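Local coordinates for protein halorhodopsin (Halobacterium salinarum, PDB 2JAF) that pumps chloride ions across the archaeal cell membrane with the energy of light absorbed by its retinal chromophore, at residues N26-N36 and S226-S235. The protein carries 2 engineered substitutions. Sequence-based numbering, arbitrary orientation.
Sequences NALLSSSLWVN and SVGATSWAYS. Engineered in segment 226-235: Ala229 (natural residue Val).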
loop_
_atom_site.group_PDB
_atom_site.type_symbol
_atom_site.label_atom_id
_atom_site.label_comp_id
_atom_site.label_asym_id
_atom_site.label_seq_id
_atom_site.Cartn_x
_atom_site.Cartn_y
_atom_site.Cartn_z
ATOM N N ASN A 26 23.922 17.243 -17.371
ATOM C CA ASN A 26 24.520 17.625 -16.103
ATOM C C ASN A 26 25.222 16.383 -15.570
ATOM O O ASN A 26 24.577 15.515 -14.979
ATOM C CB ASN A 26 23.405 18.050 -15.144
ATOM C CG ASN A 26 23.925 18.546 -13.818
ATOM O OD1 ASN A 26 25.012 18.172 -13.382
ATOM N ND2 ASN A 26 23.135 19.379 -13.153
ATOM N N ALA A 27 26.533 16.299 -15.784
ATOM C CA ALA A 27 27.310 15.141 -15.349
ATOM C C ALA A 27 27.241 14.909 -13.846
ATOM O O ALA A 27 27.188 13.766 -13.391
ATOM C CB ALA A 27 28.763 15.290 -15.785
ATOM N N LEU A 28 27.252 15.991 -13.076
ATOM C CA LEU A 28 27.183 15.882 -11.625
ATOM C C LEU A 28 25.896 15.151 -11.254
ATOM O O LEU A 28 25.907 14.194 -10.481
ATOM C CB LEU A 28 27.206 17.278 -10.986
ATOM C CG LEU A 28 27.153 17.359 -9.455
ATOM C CD1 LEU A 28 28.322 16.592 -8.851
ATOM C CD2 LEU A 28 27.192 18.819 -9.018
ATOM N N LEU A 29 24.785 15.602 -11.820
ATOM C CA LEU A 29 23.487 14.993 -11.562
ATOM C C LEU A 29 23.412 13.548 -12.076
ATOM O O LEU A 29 23.027 12.632 -11.342
ATOM C CB LEU A 29 22.391 15.834 -12.223
ATOM C CG LEU A 29 20.927 15.437 -12.020
ATOM C CD1 LEU A 29 20.550 15.504 -10.531
ATOM C CD2 LEU A 29 20.057 16.389 -12.827
ATOM N N SER A 30 23.779 13.346 -13.338
ATOM C CA SER A 30 23.736 12.019 -13.942
ATOM C C SER A 30 24.548 10.976 -13.180
ATOM O O SER A 30 24.068 9.868 -12.937
ATOM C CB SER A 30 24.232 12.081 -15.389
ATOM O OG SER A 30 23.383 12.900 -16.167
ATOM N N SER A 31 25.773 11.330 -12.806
ATOM C CA SER A 31 26.634 10.392 -12.090
ATOM C C SER A 31 26.056 9.935 -10.749
ATOM O O SER A 31 26.227 8.779 -10.364
ATOM C CB SER A 31 28.033 10.997 -11.888
ATOM O OG SER A 31 27.975 12.264 -11.249
ATOM N N SER A 32 25.367 10.831 -10.049
ATOM C CA SER A 32 24.779 10.494 -8.754
ATOM C C SER A 32 23.732 9.388 -8.884
ATOM O O SER A 32 23.407 8.710 -7.907
ATOM C CB SER A 32 24.135 11.733 -8.120
ATOM O OG SER A 32 22.946 12.099 -8.799
ATOM N N LEU A 33 23.201 9.207 -10.090
ATOM C CA LEU A 33 22.195 8.180 -10.322
ATOM C C LEU A 33 22.814 6.882 -10.847
ATOM O O LEU A 33 22.531 5.799 -10.332
ATOM C CB LEU A 33 21.144 8.695 -11.311
ATOM C CG LEU A 33 20.520 10.046 -10.951
ATOM C CD1 LEU A 33 19.545 10.466 -12.046
ATOM C CD2 LEU A 33 19.812 9.948 -9.601
ATOM N N TRP A 34 23.660 6.985 -11.867
ATOM C CA TRP A 34 24.294 5.792 -12.427
ATOM C C TRP A 34 25.163 5.076 -11.409
ATOM O O TRP A 34 25.241 3.849 -11.408
ATOM C CB TRP A 34 25.147 6.147 -13.648
ATOM C CG TRP A 34 24.344 6.351 -14.892
ATOM C CD1 TRP A 34 24.205 7.513 -15.598
ATOM C CD2 TRP A 34 23.551 5.369 -15.572
ATOM N NE1 TRP A 34 23.371 7.314 -16.678
ATOM C CE2 TRP A 34 22.956 6.009 -16.685
ATOM C CE3 TRP A 34 23.285 4.011 -15.351
ATOM C CZ2 TRP A 34 22.110 5.335 -17.575
ATOM C CZ3 TRP A 34 22.441 3.341 -16.237
ATOM C CH2 TRP A 34 21.864 4.007 -17.336
ATOM N N VAL A 35 25.812 5.843 -10.540
ATOM C CA VAL A 35 26.678 5.254 -9.530
ATOM C C VAL A 35 25.907 4.255 -8.671
ATOM O O VAL A 35 26.421 3.184 -8.353
ATOM C CB VAL A 35 27.314 6.339 -8.618
ATOM C CG1 VAL A 35 26.234 7.102 -7.868
ATOM C CG2 VAL A 35 28.273 5.691 -7.632
ATOM N N ASN A 36 24.668 4.578 -8.302
ATOM C CA ASN A 36 23.921 3.646 -7.470
ATOM C C ASN A 36 23.234 2.517 -8.214
ATOM O O ASN A 36 22.860 1.516 -7.612
ATOM C CB ASN A 36 22.945 4.386 -6.550
ATOM C CG ASN A 36 23.636 4.903 -5.300
ATOM O OD1 ASN A 36 24.774 4.516 -5.011
ATOM N ND2 ASN A 36 22.963 5.763 -4.549
ATOM N N SER A 226 22.002 23.666 -5.885
ATOM C CA SER A 226 22.394 22.711 -6.917
ATOM C C SER A 226 21.634 21.394 -6.800
ATOM O O SER A 226 21.752 20.690 -5.796
ATOM C CB SER A 226 23.901 22.442 -6.838
ATOM O OG SER A 226 24.268 21.309 -7.611
ATOM N N VAL A 227 20.853 21.065 -7.828
ATOM C CA VAL A 227 20.088 19.823 -7.833
ATOM C C VAL A 227 21.060 18.650 -7.903
ATOM O O VAL A 227 20.821 17.585 -7.322
ATOM C CB VAL A 227 19.099 19.777 -9.032
ATOM C CG1 VAL A 227 19.861 19.843 -10.356
ATOM C CG2 VAL A 227 18.249 18.514 -8.957
ATOM N N GLY A 228 22.171 18.851 -8.601
ATOM C CA GLY A 228 23.168 17.800 -8.699
ATOM C C GLY A 228 23.757 17.478 -7.335
ATOM O O GLY A 228 24.003 16.311 -7.011
ATOM N N ALA A 229 23.984 18.512 -6.527
ATOM C CA ALA A 229 24.553 18.329 -5.196
ATOM C C ALA A 229 23.557 17.652 -4.256
ATOM O O ALA A 229 23.921 16.746 -3.503
ATOM C CB ALA A 229 24.988 19.674 -4.624
ATOM N N THR A 230 22.307 18.097 -4.294
ATOM C CA THR A 230 21.270 17.513 -3.446
ATOM C C THR A 230 21.117 16.033 -3.797
ATOM O O THR A 230 20.974 15.180 -2.920
ATOM C CB THR A 230 19.913 18.228 -3.657
ATOM O OG1 THR A 230 20.049 19.620 -3.341
ATOM C CG2 THR A 230 18.842 17.622 -2.762
ATOM N N SER A 231 21.155 15.729 -5.089
ATOM C CA SER A 231 21.028 14.345 -5.532
ATOM C C SER A 231 22.165 13.482 -4.983
ATOM O O SER A 231 21.930 12.379 -4.483
ATOM C CB SER A 231 21.004 14.282 -7.062
ATOM O OG SER A 231 20.696 12.969 -7.504
ATOM N N TRP A 232 23.399 13.977 -5.058
ATOM C CA TRP A 232 24.531 13.209 -4.547
ATOM C C TRP A 232 24.423 12.949 -3.044
ATOM O O TRP A 232 24.819 11.885 -2.565
ATOM C CB TRP A 232 25.866 13.916 -4.847
ATOM C CG TRP A 232 26.565 13.381 -6.087
ATOM C CD1 TRP A 232 26.666 13.998 -7.303
ATOM C CD2 TRP A 232 27.194 12.096 -6.238
ATOM N NE1 TRP A 232 27.315 13.180 -8.199
ATOM C CE2 TRP A 232 27.649 12.008 -7.572
ATOM C CE3 TRP A 232 27.415 11.011 -5.374
ATOM C CZ2 TRP A 232 28.313 10.873 -8.070
ATOM C CZ3 TRP A 232 28.076 9.878 -5.869
ATOM C CH2 TRP A 232 28.516 9.823 -7.207
ATOM N N ALA A 233 23.881 13.910 -2.298
ATOM C CA ALA A 233 23.750 13.736 -0.855
ATOM C C ALA A 233 22.845 12.539 -0.564
ATOM O O ALA A 233 23.190 11.671 0.243
ATOM C CB ALA A 233 23.185 15.013 -0.213
ATOM N N TYR A 234 21.690 12.495 -1.225
ATOM C CA TYR A 234 20.749 11.389 -1.043
ATOM C C TYR A 234 21.391 10.064 -1.483
ATOM O O TYR A 234 21.224 9.030 -0.828
ATOM C CB TYR A 234 19.481 11.616 -1.878
ATOM C CG TYR A 234 18.528 12.690 -1.378
ATOM C CD1 TYR A 234 18.029 12.663 -0.078
ATOM C CD2 TYR A 234 18.054 13.683 -2.242
ATOM C CE1 TYR A 234 17.076 13.590 0.352
ATOM C CE2 TYR A 234 17.099 14.613 -1.823
ATOM C CZ TYR A 234 16.614 14.561 -0.532
ATOM O OH TYR A 234 15.647 15.455 -0.121
ATOM N N SER A 235 22.114 10.096 -2.599
ATOM C CA SER A 235 22.766 8.899 -3.115
ATOM C C SER A 235 23.783 8.353 -2.129
ATOM O O SER A 235 23.858 7.145 -1.924
ATOM C CB SER A 235 23.439 9.185 -4.460
ATOM O OG SER A 235 22.456 9.408 -5.459
HETATM O O HOH W 1 23.709 21.046 -10.425
#
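Trp232 lies across helix 27-36 as a knob in the hole of Leu28, Ser31, Ser32 and Val35. Ser32 CB sits 3.3 Å from the centroid of the Trp232 five-membered ring, almost on the ring normal, a CH-pi contact. Leu28 CD1 reaches Trp232 CD1 at 3.4 Å, and Val35 CG1 packs on Trp232 CH2. The indole NE1 gives Leu28 O a weak, bent hydrogen bond (120°). With an alanine in place of Trp232, Leu28 O would probably lose this donor and a gap would open over Ser32, between Leu28 and Val35. Gly228, lacking a side chain, permits a close backbone approach, its CA 4.0 Å from Leu29 CA. Segments 27-36 and 227-235 run nearly parallel, at 17°; they begin helices 27-50 and 227-255, the first and last transmembrane helices of the seven-helix rhodopsin fold. The first torsion of Ser231 sets OG opposite the backbone N and against Ser32 OG, to which it donates at 2.7 Å; Ser32 OG in turn donates to Leu29 O. Ser235 OG donates to Ser32 O from above the carbonyl plane. Asn36 ND2 gives Ser235 O a straight bond (167°) and also bonds Tyr77. Arg108 bonds Ser231 and Ser235. One water joins the N-caps Asn26 and Ser226.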